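PDB 5IZ4: putative short-chain dehydrogenase/reductase from Burkholderia xenovorans, which probably reduces 3-oxoacyl-[acyl-carrier-protein] substrates with NADPH, as a short-chain dehydrogenase/reductase, and binds ADP in its nucleotide pocket. Local coordinates for residues A[98-103]-A[133-138]; A[154-159]-A[198-203]. All coordinates share one frame; numbering follows the deposited sequence.

Contact 1. Residues A[98-103]-A[133-138]. With ADP (adenosine-5'-diphosphate), chain B.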
ATOM      1  N   LEU A  98      -0.575  23.135  12.113  1.00 15.62           N
ATOM      2  CA  LEU A  98      -0.068  23.724  10.877  1.00 18.82           C
ATOM      3  C   LEU A  98      -0.686  22.938   9.731  1.00 19.64           C
ATOM      4  O   LEU A  98      -0.560  21.711   9.689  1.00 16.60           O
ATOM      5  CB  LEU A  98       1.460  23.657  10.810  1.00 14.49           C
ATOM      6  CG  LEU A  98       2.076  23.938   9.436  1.00 16.00           C
ATOM      7  CD1 LEU A  98       1.859  25.393   9.038  1.00 18.98           C
ATOM      8  CD2 LEU A  98       3.568  23.593   9.474  1.00 18.73           C
ATOM      9  N   ILE A  99      -1.359  23.630   8.817  1.00 16.47           N
ATOM     10  CA  ILE A  99      -1.962  22.998   7.645  1.00 15.63           C
ATOM     11  C   ILE A  99      -1.212  23.521   6.420  1.00 19.63           C
ATOM     12  O   ILE A  99      -1.360  24.689   6.034  1.00 17.37           O
ATOM     13  CB  ILE A  99      -3.466  23.285   7.539  1.00 16.96           C
ATOM     14  CG1 ILE A  99      -4.140  23.299   8.922  1.00 18.02           C
ATOM     15  CG2 ILE A  99      -4.136  22.245   6.633  1.00 18.38           C
ATOM     16  CD1 ILE A  99      -4.189  21.945   9.633  1.00 16.94           C
ATOM     17  N   ASN A 100      -0.402  22.662   5.804  1.00 17.61           N
ATOM     18  CA  ASN A 100       0.432  23.043   4.663  1.00 18.22           C
ATOM     19  C   ASN A 100      -0.376  22.903   3.378  1.00 19.85           C
ATOM     20  O   ASN A 100      -0.395  21.846   2.752  1.00 18.09           O
ATOM     21  CB  ASN A 100       1.690  22.179   4.611  1.00 15.89           C
ATOM     22  CG  ASN A 100       2.674  22.513   5.715  1.00 18.98           C
ATOM     23  OD1 ASN A 100       3.131  23.647   5.820  1.00 18.00           O
ATOM     24  ND2 ASN A 100       2.988  21.529   6.564  1.00 14.35           N
ATOM     25  N   CYS A 101      -1.027  23.994   2.958  1.00 17.85           N
ATOM     26  CA  CYS A 101      -1.806  23.993   1.724  1.00 19.17           C
ATOM     27  C   CYS A 101      -1.143  24.761   0.589  1.00 21.26           C
ATOM     28  O   CYS A 101      -1.660  24.737  -0.532  1.00 20.15           O
ATOM     29  CB  CYS A 101      -3.207  24.572   1.953  1.00 17.62           C
ATOM     30  SG  CYS A 101      -4.073  23.853   3.372  1.00 20.15           S
ATOM     31  N   ALA A 102      -0.029  25.436   0.843  1.00 16.44           N
ATOM     32  CA  ALA A 102       0.671  26.121  -0.233  1.00 19.27           C
ATOM     33  C   ALA A 102       1.147  25.099  -1.258  1.00 21.86           C
ATOM     34  O   ALA A 102       1.693  24.051  -0.896  1.00 21.61           O
ATOM     35  CB  ALA A 102       1.854  26.907   0.328  1.00 17.87           C
ATOM     36  N   GLY A 103       0.918  25.390  -2.533  1.00 20.27           N
ATOM     37  CA  GLY A 103       1.368  24.472  -3.565  1.00 21.41           C
ATOM     38  C   GLY A 103       1.238  25.097  -4.933  1.00 20.10           C
ATOM     39  O   GLY A 103       0.625  26.154  -5.104  1.00 26.16           O
ATOM     40  N   TYR A 133       8.331  21.320   3.851  1.00 15.22           N
ATOM     41  CA  TYR A 133       9.285  20.973   4.899  1.00 13.36           C
ATOM     42  C   TYR A 133       9.752  22.208   5.669  1.00 17.66           C
ATOM     43  O   TYR A 133       9.845  22.187   6.906  1.00 17.37           O
ATOM     44  CB  TYR A 133      10.486  20.249   4.298  1.00 16.90           C
ATOM     45  CG  TYR A 133      11.563  19.986   5.321  1.00 17.71           C
ATOM     46  CD1 TYR A 133      12.642  20.855   5.466  1.00 17.50           C
ATOM     47  CD2 TYR A 133      11.489  18.878   6.163  1.00 19.13           C
ATOM     48  CE1 TYR A 133      13.626  20.630   6.414  1.00 18.55           C
ATOM     49  CE2 TYR A 133      12.464  18.635   7.113  1.00 19.88           C
ATOM     50  CZ  TYR A 133      13.532  19.522   7.237  1.00 18.34           C
ATOM     51  OH  TYR A 133      14.496  19.286   8.183  1.00 18.65           O
ATOM     52  N   GLN A 134      10.090  23.283   4.954  1.00 17.80           N
ATOM     53  CA  GLN A 134      10.637  24.461   5.622  1.00 18.52           C
ATOM     54  C   GLN A 134       9.609  25.097   6.551  1.00 18.51           C
ATOM     55  O   GLN A 134       9.954  25.561   7.646  1.00 19.54           O
ATOM     56  CB  GLN A 134      11.146  25.466   4.583  1.00 16.28           C
ATOM     57  CG  GLN A 134      12.437  24.982   3.902  1.00 15.37           C
ATOM     58  CD  GLN A 134      13.016  25.967   2.884  1.00 18.41           C
ATOM     59  OE1 GLN A 134      14.224  25.978   2.651  1.00 19.24           O
ATOM     60  NE2 GLN A 134      12.154  26.770   2.253  1.00 20.04           N
ATOM     61  N   MET A 135       8.341  25.111   6.142  1.00 17.03           N
ATOM     62  CA  MET A 135       7.292  25.654   6.998  1.00 17.70           C
ATOM     63  C   MET A 135       7.113  24.789   8.238  1.00 19.37           C
ATOM     64  O   MET A 135       7.023  25.297   9.363  1.00 18.07           O
ATOM     65  CB  MET A 135       5.980  25.749   6.215  1.00 18.02           C
ATOM     66  CG  MET A 135       4.936  26.610   6.885  1.00 21.76           C
ATOM     67  SD  MET A 135       5.474  28.340   6.967  1.00 22.95           S
ATOM     68  CE  MET A 135       4.506  28.879   8.374  1.00 25.48           C
ATOM     69  N   THR A 136       7.071  23.470   8.043  1.00 17.79           N
ATOM     70  CA  THR A 136       6.923  22.550   9.163  1.00 16.38           C
ATOM     71  C   THR A 136       8.083  22.693  10.138  1.00 17.26           C
ATOM     72  O   THR A 136       7.873  22.831  11.349  1.00 17.60           O
ATOM     73  CB  THR A 136       6.828  21.115   8.653  1.00 16.90           C
ATOM     74  OG1 THR A 136       5.716  20.984   7.751  1.00 18.53           O
ATOM     75  CG2 THR A 136       6.619  20.172   9.819  1.00 16.98           C
ATOM     76  N   ARG A 137       9.317  22.686   9.618  1.00 16.71           N
ATOM     77  CA  ARG A 137      10.496  22.858  10.464  1.00 16.15           C
ATOM     78  C   ARG A 137      10.431  24.152  11.261  1.00 20.47           C
ATOM     79  O   ARG A 137      10.781  24.172  12.450  1.00 18.42           O
ATOM     80  CB  ARG A 137      11.773  22.835   9.618  1.00 16.82           C
ATOM     81  CG  ARG A 137      13.034  23.178  10.424  1.00 21.28           C
ATOM     82  CD  ARG A 137      14.337  23.042   9.607  1.00 22.82           C
ATOM     83  NE  ARG A 137      14.398  23.972   8.475  1.00 19.72           N
ATOM     84  CZ  ARG A 137      15.303  23.912   7.506  1.00 21.29           C
ATOM     85  NH1 ARG A 137      16.246  22.975   7.529  1.00 18.83           N
ATOM     86  NH2 ARG A 137      15.276  24.803   6.514  1.00 22.03           N
ATOM     87  N   ALA A 138      10.011  25.252  10.622  1.00 16.63           N
ATOM     88  CA  ALA A 138       9.961  26.530  11.325  1.00 19.68           C
ATOM     89  C   ALA A 138       8.972  26.500  12.485  1.00 20.51           C
ATOM     90  O   ALA A 138       9.218  27.124  13.526  1.00 19.14           O
ATOM     91  CB  ALA A 138       9.605  27.659  10.351  1.00 20.37           C
TER
HETATM   92  PB  ADP B 300      -6.076  23.921  -3.803  1.00 75.41           P
HETATM   93  O1B ADP B 300      -4.618  23.739  -3.246  1.00 78.40           O
HETATM   94  O2B ADP B 300      -7.093  24.634  -2.865  1.00 71.57           O
HETATM   95  O3B ADP B 300      -6.669  22.739  -4.635  1.00 84.00           O
HETATM   96  PA  ADP B 300      -5.085  26.621  -4.799  1.00 60.68           P
HETATM   97  O1A ADP B 300      -4.033  26.947  -6.004  1.00 54.81           O
HETATM   98  O2A ADP B 300      -6.127  27.772  -4.638  1.00 64.01           O
HETATM   99  O3A ADP B 300      -5.618  25.151  -5.064  1.00 75.39           O
HETATM  100  O5' ADP B 300      -4.006  26.656  -3.545  1.00 56.09           O
HETATM  101  C5' ADP B 300      -2.604  26.902  -3.744  1.00 32.72           C
HETATM  102  C4' ADP B 300      -2.288  28.106  -2.853  1.00 31.35           C
HETATM  103  O4' ADP B 300      -0.835  28.164  -2.566  1.00 23.89           O
HETATM  104  C3' ADP B 300      -2.646  29.473  -3.489  1.00 28.52           C
HETATM  105  O3' ADP B 300      -3.079  30.396  -2.529  1.00 36.78           O
HETATM  106  C2' ADP B 300      -1.251  29.895  -4.027  1.00 31.17           C
HETATM  107  O2' ADP B 300      -1.283  31.317  -4.162  1.00 38.43           O
HETATM  108  C1' ADP B 300      -0.361  29.459  -2.879  1.00 22.00           C
HETATM  109  N9  ADP B 300       1.058  29.396  -3.286  1.00 22.36           N
HETATM  110  C8  ADP B 300       1.614  29.061  -4.531  1.00 21.72           C
HETATM  111  N7  ADP B 300       2.924  29.134  -4.490  1.00 21.69           N
HETATM  112  C5  ADP B 300       3.243  29.526  -3.204  1.00 22.64           C
HETATM  113  C6  ADP B 300       4.453  29.769  -2.579  1.00 18.53           C
HETATM  114  N6  ADP B 300       5.617  29.630  -3.259  1.00 22.84           N
HETATM  115  N1  ADP B 300       4.455  30.144  -1.294  1.00 18.56           N
HETATM  116  C2  ADP B 300       3.284  30.284  -0.651  1.00 18.47           C
HETATM  117  N3  ADP B 300       2.089  30.077  -1.174  1.00 23.66           N
HETATM  118  C4  ADP B 300       2.093  29.691  -2.457  1.00 23.10           C

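Contact 2. Residues A[154-159]-A[198-203]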
ATOM      1  N   SER A 154      -0.641  19.041  15.803  1.00 15.99           N
ATOM      2  CA  SER A 154      -1.020  18.430  14.533  1.00 15.39           C
ATOM      3  C   SER A 154      -0.419  19.165  13.344  1.00 20.16           C
ATOM      4  O   SER A 154      -0.562  20.383  13.234  1.00 18.49           O
ATOM      5  CB  SER A 154      -2.549  18.407  14.398  1.00 19.38           C
ATOM      6  OG  SER A 154      -2.938  17.914  13.126  1.00 18.03           O
ATOM      7  N   VAL A 155       0.218  18.421  12.440  1.00 16.28           N
ATOM      8  CA  VAL A 155       0.617  18.922  11.124  1.00 14.08           C
ATOM      9  C   VAL A 155      -0.181  18.157  10.073  1.00 15.15           C
ATOM     10  O   VAL A 155      -0.203  16.920  10.082  1.00 17.83           O
ATOM     11  CB  VAL A 155       2.133  18.762  10.895  1.00 15.02           C
ATOM     12  CG1 VAL A 155       2.541  19.208   9.479  1.00 15.49           C
ATOM     13  CG2 VAL A 155       2.911  19.573  11.945  1.00 17.02           C
ATOM     14  N   VAL A 156      -0.828  18.882   9.163  1.00 17.41           N
ATOM     15  CA  VAL A 156      -1.600  18.273   8.080  1.00 15.67           C
ATOM     16  C   VAL A 156      -1.025  18.763   6.758  1.00 15.77           C
ATOM     17  O   VAL A 156      -1.011  19.973   6.488  1.00 17.02           O
ATOM     18  CB  VAL A 156      -3.098  18.605   8.179  1.00 15.20           C
ATOM     19  CG1 VAL A 156      -3.868  18.039   6.973  1.00 16.96           C
ATOM     20  CG2 VAL A 156      -3.687  18.091   9.497  1.00 18.08           C
ATOM     21  N   ASN A 157      -0.558  17.827   5.937  1.00 17.20           N
ATOM     22  CA  ASN A 157       0.032  18.131   4.638  1.00 16.35           C
ATOM     23  C   ASN A 157      -0.988  17.841   3.548  1.00 18.17           C
ATOM     24  O   ASN A 157      -1.518  16.732   3.480  1.00 17.06           O
ATOM     25  CB  ASN A 157       1.290  17.286   4.410  1.00 16.89           C
ATOM     26  CG  ASN A 157       2.368  17.573   5.427  1.00 18.87           C
ATOM     27  OD1 ASN A 157       2.494  18.701   5.904  1.00 16.97           O
ATOM     28  ND2 ASN A 157       3.151  16.553   5.771  1.00 18.34           N
ATOM     29  N   VAL A 158      -1.257  18.812   2.688  1.00 15.45           N
ATOM     30  CA  VAL A 158      -2.195  18.581   1.595  1.00 16.52           C
ATOM     31  C   VAL A 158      -1.390  17.997   0.443  1.00 19.87           C
ATOM     32  O   VAL A 158      -0.671  18.707  -0.264  1.00 17.68           O
ATOM     33  CB  VAL A 158      -2.943  19.847   1.182  1.00 20.28           C
ATOM     34  CG1 VAL A 158      -3.912  19.504   0.035  1.00 22.53           C
ATOM     35  CG2 VAL A 158      -3.693  20.404   2.360  1.00 20.24           C
ATOM     36  N   SER A 159      -1.501  16.685   0.268  1.00 16.22           N
ATOM     37  CA  SER A 159      -0.862  16.031  -0.861  1.00 14.22           C
ATOM     38  C   SER A 159      -1.890  15.912  -1.987  1.00 17.08           C
ATOM     39  O   SER A 159      -2.673  16.844  -2.205  1.00 20.24           O
ATOM     40  CB  SER A 159      -0.304  14.678  -0.416  1.00 15.57           C
ATOM     41  OG  SER A 159       0.427  14.052  -1.448  1.00 19.31           O
ATOM     42  N   ASN A 198       0.242  14.051   9.296  1.00 16.21           N
ATOM     43  CA  ASN A 198      -0.558  13.272   8.362  1.00 16.64           C
ATOM     44  C   ASN A 198      -0.668  14.036   7.052  1.00 15.06           C
ATOM     45  O   ASN A 198      -0.432  15.246   6.992  1.00 16.21           O
ATOM     46  CB  ASN A 198      -1.956  12.983   8.920  1.00 13.48           C
ATOM     47  CG  ASN A 198      -1.916  12.082  10.144  1.00 18.85           C
ATOM     48  OD1 ASN A 198      -1.622  10.886  10.040  1.00 16.66           O
ATOM     49  ND2 ASN A 198      -2.220  12.651  11.311  1.00 14.46           N
ATOM     50  N   ALA A 199      -1.015  13.315   5.988  1.00 15.06           N
ATOM     51  CA  ALA A 199      -1.230  13.934   4.690  1.00 13.81           C
ATOM     52  C   ALA A 199      -2.643  13.631   4.218  1.00 20.77           C
ATOM     53  O   ALA A 199      -3.245  12.625   4.617  1.00 19.05           O
ATOM     54  CB  ALA A 199      -0.212  13.454   3.634  1.00 15.74           C
ATOM     55  N   LEU A 200      -3.176  14.528   3.386  1.00 17.15           N
ATOM     56  CA  LEU A 200      -4.473  14.327   2.744  1.00 20.58           C
ATOM     57  C   LEU A 200      -4.255  14.166   1.246  1.00 19.72           C
ATOM     58  O   LEU A 200      -3.436  14.872   0.661  1.00 18.29           O
ATOM     59  CB  LEU A 200      -5.414  15.512   2.992  1.00 22.83           C
ATOM     60  CG  LEU A 200      -5.575  15.965   4.437  1.00 27.66           C
ATOM     61  CD1 LEU A 200      -6.659  17.028   4.581  1.00 23.33           C
ATOM     62  CD2 LEU A 200      -5.902  14.769   5.261  1.00 24.63           C
ATOM     63  N   ALA A 201      -4.997  13.250   0.612  1.00 16.96           N
ATOM     64  CA  ALA A 201      -4.845  13.014  -0.823  1.00 14.63           C
ATOM     65  C   ALA A 201      -6.201  13.221  -1.488  1.00 21.12           C
ATOM     66  O   ALA A 201      -6.934  12.253  -1.750  1.00 15.51           O
ATOM     67  CB  ALA A 201      -4.285  11.622  -1.115  1.00 20.16           C
ATOM     68  N   PRO A 202      -6.563  14.467  -1.774  1.00 19.34           N
ATOM     69  CA  PRO A 202      -7.814  14.732  -2.487  1.00 18.73           C
ATOM     70  C   PRO A 202      -7.728  14.268  -3.930  1.00 20.27           C
ATOM     71  O   PRO A 202      -6.654  14.246  -4.541  1.00 19.97           O
ATOM     72  CB  PRO A 202      -7.957  16.262  -2.423  1.00 20.64           C
ATOM     73  CG  PRO A 202      -6.871  16.746  -1.525  1.00 28.05           C
ATOM     74  CD  PRO A 202      -5.809  15.697  -1.486  1.00 16.58           C
ATOM     75  N   GLY A 203      -8.886  13.909  -4.473  1.00 18.97           N
ATOM     76  CA  GLY A 203      -9.019  13.712  -5.902  1.00 20.71           C
ATOM     77  C   GLY A 203      -9.475  14.994  -6.566  1.00 25.94           C
ATOM     78  O   GLY A 203      -8.816  16.028  -6.430  1.00 27.77           O
TER
HETATM   79  O   HOH W   1      -2.242  15.608  11.633  1.00 17.14           O

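Contact 1. Residues A[98-103]-A[133-138]
Asn100 turns CG anti to its carbonyl carbon (chi1 -72°), and Thr136 sets OG1 likewise anti to its own, so that the two side chains cross at roughly a right angle and the amide tip meets the hydroxyl. The bond from Asn100 ND2 to Thr136 OG1 is 3.0 Å long but weak, bent to 132° at the hydrogen. The same hydroxyl is bonded to Leu132 O one turn back in the helix, and ND2 has its stronger partner in Asn157 OD1 on the next strand. The asparagine amide, buried in the core, thus bridges helix and sheet. Its other branch, OD1, packs against the aliphatic stem of Met135, 3.6 Å from CB. Leu98 carries the apolar half by spreading its two methyls: CD2 presses on the helix backbone, 3.5 Å from Thr136 CA, while CD1 lies 3.9 Å from Met135 CG, whose chain bends at that point. The strand and helix segments run almost exactly antiparallel (173°), their axes 9.4 Å apart. On the far side of the helix, Arg137 NH1 bonds to Phe113 O and Ile116 O of a neighbouring subunit. Beyond Asn100 the chain leaves the sheet and meets ADP: Gly103 N donates to the ribose O4' over 3.3 Å, and Ala102 CB sits 3.5 Å from adenine N3. Asn100-Cys101-Ala102-Gly103 occupies the place of the Asn-Asn-Ala-Gly motif of classical short-chain dehydrogenases, with cysteine at its second position, at the end of a central Rossmann-fold strand backed by its crossover helix.

Contact 2. Residues A[154-159]-A[198-203]
Strands 154-158 and 198-202 lie side by side and parallel, with their segment axes 4.5 Å apart at the closest and twisted by 29°, and a ladder runs from Asn198 N to Val155 O (3.0 Å), Asn157 N to Asn198 O, Leu200 N to Asn157 O, and Ser159 N to Leu200 O, this last rung bent to 131° at the hydrogen. They are neighbours in the seven-stranded Rossmann sheet, joined by a beta-alpha-beta crossover through helix 171-191. Val156 and Leu200 share the face covered by helix 238-250. Val156 holds CG1 anti to its backbone N (chi1 176°), and this methyl meets Leu200 CG at 3.7 Å, the two side chains crossing aslant. Asn157 and Ala199 pair on the other face, under helices 118-146 and 171-191, with their CB atoms 4.2 Å apart. There Asn157 ND2 is bonded to Thr184 OG1 while its OD1 serves Asn100, so both ends of this buried amide are satisfied. Ser159 OG likewise turns to Asn181 OD1 on helix 171-191. Past the ladder, Pro202 CD packs 3.4 Å from Ser159 O; Pro202-Gly203 matches the Pro-Gly motif of classical short-chain dehydrogenases. At the opposite end Asn198 is held by Gln258 N on OD1 and Ile255 O on ND2. A water links the strands there: it donates to Val155 O at 2.9 Å, accepts from Asn198 ND2 at 3.0 Å, and is bonded to Ser154 OG.

Overall arrangement
Both contacts are buried in the core and belong to the same parallel sheet, in which strands 97-100 and 153-158 are neighbours. Contact 1 is a layer contact, strand against covering helix, with methyl packing and a weak side-chain bond; contact 2 lies within the sheet and rests on backbone bonds. Helix 118-146 leads along the chain from the first to the second. Their centres are about 11 Å apart, and they touch directly: Asn100 N lies 2.8 Å from Val156 O, a probable hydrogen bond, and Cys101 SG packs on Val158 CG2. Contact 1 touches ADP and, through its helix, a neighbouring subunit, whereas contact 2 stays within its own chain.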